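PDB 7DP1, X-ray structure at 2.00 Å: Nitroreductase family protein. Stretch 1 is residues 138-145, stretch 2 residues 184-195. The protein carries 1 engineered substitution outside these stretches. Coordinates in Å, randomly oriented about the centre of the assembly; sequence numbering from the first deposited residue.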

ATOM      1  N   LEU A 138     -15.343   1.283  -6.359  1.00 36.44           N
ATOM      2  CA  LEU A 138     -14.923   1.830  -5.065  1.00 30.36           C
ATOM      3  C   LEU A 138     -14.017   3.010  -5.283  1.00 29.27           C
ATOM      4  O   LEU A 138     -12.980   2.896  -5.953  1.00 35.97           O
ATOM      5  CB  LEU A 138     -14.194   0.770  -4.233  1.00 32.04           C
ATOM      6  CG  LEU A 138     -13.573   1.185  -2.900  1.00 40.23           C
ATOM      7  CD1 LEU A 138     -13.686   0.053  -1.910  1.00 45.81           C
ATOM      8  CD2 LEU A 138     -12.104   1.554  -3.069  1.00 35.25           C
ATOM      9  N   PHE A 139     -14.355   4.118  -4.650  1.00 32.48           N
ATOM     10  CA  PHE A 139     -13.505   5.292  -4.698  1.00 29.68           C
ATOM     11  C   PHE A 139     -12.840   5.461  -3.350  1.00 35.51           C
ATOM     12  O   PHE A 139     -13.509   5.657  -2.318  1.00 31.99           O
ATOM     13  CB  PHE A 139     -14.301   6.534  -5.069  1.00 29.91           C
ATOM     14  CG  PHE A 139     -14.738   6.558  -6.501  1.00 35.40           C
ATOM     15  CD1 PHE A 139     -13.825   6.820  -7.503  1.00 34.67           C
ATOM     16  CD2 PHE A 139     -16.066   6.322  -6.844  1.00 35.45           C
ATOM     17  CE1 PHE A 139     -14.218   6.840  -8.841  1.00 43.66           C
ATOM     18  CE2 PHE A 139     -16.470   6.337  -8.165  1.00 38.75           C
ATOM     19  CZ  PHE A 139     -15.545   6.611  -9.179  1.00 36.72           C
ATOM     20  N   LEU A 140     -11.518   5.364  -3.374  1.00 24.54           N
ATOM     21  CA  LEU A 140     -10.706   5.426  -2.164  1.00 32.56           C
ATOM     22  C   LEU A 140     -10.234   6.837  -1.962  1.00 32.98           C
ATOM     23  O   LEU A 140      -9.603   7.416  -2.845  1.00 39.09           O
ATOM     24  CB  LEU A 140      -9.518   4.441  -2.261  1.00 28.05           C
ATOM     25  CG  LEU A 140      -8.380   4.506  -1.233  1.00 38.05           C
ATOM     26  CD1 LEU A 140      -8.905   4.495   0.184  1.00 25.61           C
ATOM     27  CD2 LEU A 140      -7.390   3.323  -1.457  1.00 27.21           C
ATOM     28  N   HIS A 141     -10.575   7.415  -0.817  1.00 32.96           N
ATOM     29  CA  HIS A 141     -10.180   8.786  -0.557  1.00 32.84           C
ATOM     30  C   HIS A 141      -9.801   8.988   0.900  1.00 38.50           C
ATOM     31  O   HIS A 141      -9.961   8.076   1.720  1.00 35.96           O
ATOM     32  CB  HIS A 141     -11.294   9.736  -0.942  1.00 34.74           C
ATOM     33  CG  HIS A 141     -12.604   9.413  -0.288  1.00 30.27           C
ATOM     34  ND1 HIS A 141     -13.015  10.020   0.862  1.00 37.93           N
ATOM     35  CD2 HIS A 141     -13.584   8.552  -0.658  1.00 36.51           C
ATOM     36  CE1 HIS A 141     -14.219   9.546   1.202  1.00 41.52           C
ATOM     37  NE2 HIS A 141     -14.576   8.663   0.300  1.00 41.43           N
ATOM     38  N   CYS A 142      -9.288  10.176   1.211  1.00 29.92           N
ATOM     39  CA  CYS A 142      -8.869  10.488   2.573  1.00 33.86           C
ATOM     40  C   CYS A 142      -8.863  11.993   2.793  1.00 36.93           C
ATOM     41  O   CYS A 142      -9.006  12.783   1.851  1.00 35.27           O
ATOM     42  CB  CYS A 142      -7.474   9.912   2.868  1.00 37.01           C
ATOM     43  SG  CYS A 142      -6.139  10.621   1.811  1.00 41.51           S
ATOM     44  N   SER A 143      -8.696  12.390   4.044  1.00 39.30           N
ATOM     45  CA  SER A 143      -8.587  13.803   4.364  1.00 40.73           C
ATOM     46  C   SER A 143      -7.345  14.397   3.719  1.00 42.50           C
ATOM     47  O   SER A 143      -6.325  13.722   3.615  1.00 34.68           O
ATOM     48  CB  SER A 143      -8.528  14.020   5.872  1.00 42.23           C
ATOM     49  OG  SER A 143      -8.183  15.366   6.142  1.00 40.39           O
ATOM     50  N   ARG A 144      -7.431  15.658   3.301  1.00 43.15           N
ATOM     51  CA  ARG A 144      -6.279  16.362   2.730  1.00 45.06           C
ATOM     52  C   ARG A 144      -5.162  16.652   3.726  1.00 50.01           C
ATOM     53  O   ARG A 144      -4.103  17.138   3.330  1.00 55.09           O
ATOM     54  CB  ARG A 144      -6.718  17.680   2.089  1.00 45.30           C
ATOM     55  CG  ARG A 144      -7.572  17.472   0.870  1.00 46.67           C
ATOM     56  CD  ARG A 144      -7.827  18.753   0.088  1.00 51.51           C
ATOM     57  NE  ARG A 144      -8.451  18.395  -1.177  1.00 55.75           N
ATOM     58  CZ  ARG A 144      -7.819  18.370  -2.342  1.00 55.39           C
ATOM     59  NH1 ARG A 144      -8.469  18.005  -3.439  1.00 56.15           N
ATOM     60  NH2 ARG A 144      -6.548  18.724  -2.411  1.00 56.44           N
ATOM     61  N   ILE A 145      -5.399  16.409   5.013  1.00 42.92           N
ATOM     62  CA  ILE A 145      -4.320  16.560   5.986  1.00 48.14           C
ATOM     63  C   ILE A 145      -3.318  15.410   5.842  1.00 42.22           C
ATOM     64  O   ILE A 145      -2.163  15.528   6.235  1.00 43.87           O
ATOM     65  CB  ILE A 145      -4.829  16.601   7.455  1.00 53.62           C
ATOM     66  CG1 ILE A 145      -5.396  15.238   7.869  1.00 59.43           C
ATOM     67  CG2 ILE A 145      -5.849  17.725   7.666  1.00 48.83           C
ATOM     68  CD1 ILE A 145      -5.400  15.016   9.376  1.00 66.44           C
ATOM     69  N   THR A 184     -14.997  16.572 -10.063  1.00 55.21           N
ATOM     70  CA  THR A 184     -16.270  16.074 -10.576  1.00 54.45           C
ATOM     71  C   THR A 184     -16.711  14.824  -9.818  1.00 48.80           C
ATOM     72  O   THR A 184     -17.845  14.728  -9.373  1.00 42.03           O
ATOM     73  CB  THR A 184     -16.196  15.727 -12.068  1.00 50.27           C
ATOM     74  OG1 THR A 184     -16.003  16.921 -12.827  1.00 47.80           O
ATOM     75  CG2 THR A 184     -17.486  15.046 -12.516  1.00 46.42           C
ATOM     76  N   VAL A 185     -15.807  13.863  -9.692  1.00 41.65           N
ATOM     77  CA  VAL A 185     -16.117  12.631  -8.970  1.00 45.17           C
ATOM     78  C   VAL A 185     -16.556  12.950  -7.540  1.00 46.23           C
ATOM     79  O   VAL A 185     -17.614  12.492  -7.096  1.00 41.09           O
ATOM     80  CB  VAL A 185     -14.915  11.676  -8.957  1.00 44.72           C
ATOM     81  CG1 VAL A 185     -15.226  10.384  -8.142  1.00 34.75           C
ATOM     82  CG2 VAL A 185     -14.482  11.350 -10.383  1.00 45.52           C
ATOM     83  N   ARG A 186     -15.764  13.761  -6.841  1.00 42.60           N
ATOM     84  CA  ARG A 186     -16.090  14.164  -5.477  1.00 39.58           C
ATOM     85  C   ARG A 186     -17.458  14.822  -5.449  1.00 43.19           C
ATOM     86  O   ARG A 186     -18.226  14.602  -4.516  1.00 44.39           O
ATOM     87  CB  ARG A 186     -15.035  15.112  -4.887  1.00 39.44           C
ATOM     88  CG  ARG A 186     -13.750  14.404  -4.456  1.00 41.17           C
ATOM     89  CD  ARG A 186     -12.870  15.283  -3.569  1.00 40.74           C
ATOM     90  NE  ARG A 186     -11.895  16.015  -4.364  1.00 36.27           N
ATOM     91  CZ  ARG A 186     -11.978  17.298  -4.663  1.00 42.45           C
ATOM     92  NH1 ARG A 186     -12.998  18.028  -4.217  1.00 49.07           N
ATOM     93  NH2 ARG A 186     -11.035  17.852  -5.409  1.00 51.40           N
ATOM     94  N   ALA A 187     -17.750  15.654  -6.446  1.00 39.73           N
ATOM     95  CA  ALA A 187     -19.062  16.278  -6.510  1.00 42.31           C
ATOM     96  C   ALA A 187     -20.184  15.238  -6.623  1.00 52.81           C
ATOM     97  O   ALA A 187     -21.146  15.271  -5.853  1.00 58.21           O
ATOM     98  CB  ALA A 187     -19.132  17.261  -7.678  1.00 54.15           C
ATOM     99  N   GLU A 188     -20.047  14.292  -7.551  1.00 47.57           N
ATOM    100  CA  GLU A 188     -21.122  13.328  -7.804  1.00 46.09           C
ATOM    101  C   GLU A 188     -21.341  12.365  -6.645  1.00 52.00           C
ATOM    102  O   GLU A 188     -22.430  11.807  -6.479  1.00 54.40           O
ATOM    103  CB  GLU A 188     -20.848  12.554  -9.088  1.00 47.58           C
ATOM    104  CG  GLU A 188     -21.019  13.411 -10.322  1.00 57.87           C
ATOM    105  CD  GLU A 188     -22.411  14.030 -10.410  1.00 67.94           C
ATOM    106  OE1 GLU A 188     -23.386  13.352 -10.019  1.00 65.68           O
ATOM    107  OE2 GLU A 188     -22.529  15.191 -10.867  1.00 72.20           O
ATOM    108  N   LEU A 189     -20.300  12.189  -5.846  1.00 48.29           N
ATOM    109  CA  LEU A 189     -20.343  11.331  -4.678  1.00 49.71           C
ATOM    110  C   LEU A 189     -20.777  12.165  -3.468  1.00 50.68           C
ATOM    111  O   LEU A 189     -21.056  11.635  -2.388  1.00 51.11           O
ATOM    112  CB  LEU A 189     -18.969  10.714  -4.418  1.00 42.22           C
ATOM    113  CG  LEU A 189     -18.366   9.756  -5.460  1.00 41.71           C
ATOM    114  CD1 LEU A 189     -17.049   9.198  -4.970  1.00 34.45           C
ATOM    115  CD2 LEU A 189     -19.297   8.636  -5.877  1.00 44.41           C
ATOM    116  N   GLY A 190     -20.805  13.481  -3.654  1.00 51.01           N
ATOM    117  CA  GLY A 190     -21.145  14.394  -2.579  1.00 53.20           C
ATOM    118  C   GLY A 190     -20.071  14.507  -1.509  1.00 52.91           C
ATOM    119  O   GLY A 190     -20.381  14.780  -0.354  1.00 60.90           O
ATOM    120  N   LEU A 191     -18.806  14.318  -1.880  1.00 45.98           N
ATOM    121  CA  LEU A 191     -17.710  14.499  -0.920  1.00 48.52           C
ATOM    122  C   LEU A 191     -17.219  15.944  -0.885  1.00 54.49           C
ATOM    123  O   LEU A 191     -17.235  16.648  -1.901  1.00 55.05           O
ATOM    124  CB  LEU A 191     -16.538  13.566  -1.249  1.00 45.87           C
ATOM    125  CG  LEU A 191     -16.747  12.069  -1.027  1.00 44.28           C
ATOM    126  CD1 LEU A 191     -15.619  11.324  -1.687  1.00 48.19           C
ATOM    127  CD2 LEU A 191     -16.817  11.721   0.470  1.00 45.80           C
ATOM    128  N   GLY A 192     -16.803  16.390   0.298  1.00 56.50           N
ATOM    129  CA  GLY A 192     -16.331  17.751   0.487  1.00 61.39           C
ATOM    130  C   GLY A 192     -14.968  18.001  -0.134  1.00 63.73           C
ATOM    131  O   GLY A 192     -14.314  17.069  -0.613  1.00 52.28           O
ATOM    132  N   ASP A 193     -14.531  19.261  -0.134  1.00 59.31           N
ATOM    133  CA  ASP A 193     -13.206  19.586  -0.663  1.00 62.38           C
ATOM    134  C   ASP A 193     -12.114  19.459   0.415  1.00 56.82           C
ATOM    135  O   ASP A 193     -10.940  19.777   0.173  1.00 59.66           O
ATOM    136  CB  ASP A 193     -13.210  20.984  -1.266  1.00 71.59           C
ATOM    137  CG  ASP A 193     -14.230  21.130  -2.394  1.00 85.21           C
ATOM    138  OD1 ASP A 193     -15.118  20.258  -2.532  1.00 87.00           O
ATOM    139  OD2 ASP A 193     -14.134  22.114  -3.154  1.00 95.71           O
ATOM    140  N   ASP A 194     -12.503  18.960   1.588  1.00 45.97           N
ATOM    141  CA  ASP A 194     -11.548  18.557   2.615  1.00 51.40           C
ATOM    142  C   ASP A 194     -11.010  17.172   2.284  1.00 46.95           C
ATOM    143  O   ASP A 194     -10.043  16.703   2.891  1.00 43.77           O
ATOM    144  CB  ASP A 194     -12.202  18.542   3.991  1.00 59.68           C
ATOM    145  CG  ASP A 194     -13.295  17.490   4.094  1.00 70.70           C
ATOM    146  OD1 ASP A 194     -14.242  17.522   3.273  1.00 62.68           O
ATOM    147  OD2 ASP A 194     -13.185  16.609   4.978  1.00 77.00           O
ATOM    148  N   GLN A 195     -11.687  16.494   1.359  1.00 44.96           N
ATOM    149  CA  GLN A 195     -11.272  15.161   0.905  1.00 45.99           C
ATOM    150  C   GLN A 195     -10.470  15.253  -0.385  1.00 42.83           C
ATOM    151  O   GLN A 195     -10.655  16.179  -1.183  1.00 40.69           O
ATOM    152  CB  GLN A 195     -12.488  14.260   0.679  1.00 43.68           C
ATOM    153  CG  GLN A 195     -13.199  13.905   1.955  1.00 49.64           C
ATOM    154  CD  GLN A 195     -12.353  12.999   2.812  1.00 51.04           C
ATOM    155  OE1 GLN A 195     -12.011  11.885   2.407  1.00 44.17           O
ATOM    156  NE2 GLN A 195     -11.970  13.488   3.989  1.00 45.55           N
TER
HETATM  157  O   HOH W   1     -10.900  16.378   6.442  1.00 48.62           O

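Residues 138-143 form a strand, against which the second stretch brings a helix end and the turn that follows. Gly 190 is the first residue to leave helical phi/psi, in a Schellman motif: Gly 190 N bonds to Ala 187 O (2.9 Å) and Leu 191 N to Arg 186 O (2.7 Å). The phi of Gly 190, 71°, is one that glycine adopts readily. A type I turn from Gly 192 to Gln 195 then carries the chain to the strand, where Ser 143 and Gln 195 form an antiparallel, non-hydrogen-bonded pair with CA atoms 4.6 Å apart. Beside this pair, Arg 144 N donates to Asp 194 O (2.8 Å), while Gln 195 CA makes a CA-H...O contact with Cys 142 O (3.4 Å).

Phe 139 and His 141, alternate residues of the strand, both point toward the second stretch. The flat, apolar ring of Phe 139 suits the helix side: Val 185 CG1 lies over one face, 3.8 Å from the ring centroid, and Leu 189 CD1 packs 3.6 Å from Phe 139 CD2. Leu 191 CD1 sits over the face of His 141, 3.5 Å from the centroid, while at the ring edge His 141 ND1 donates to Gln 195 OE1 (2.6 Å). The CA-to-CB bond of Gln 195 points away from the strand, but its m, m rotamer brings its amide oxygen, OE1, back as an acceptor for the histidine N-H.

Arg 144, long enough to reach along the turn, donates from NE to Gln 195 O (3.1 Å). Arg 144 NH1 lies 3.2 Å from Arg 186 NH2, a like-charged approach rather than a bond; Asp 193 OD1 forms a salt bridge with Arg 186 NH1 (3.5 Å). At the exposed margin, one water joins Ser 143 OG (2.9 Å) to Asp 194 OD2 (2.7 Å), donating to the carboxylate.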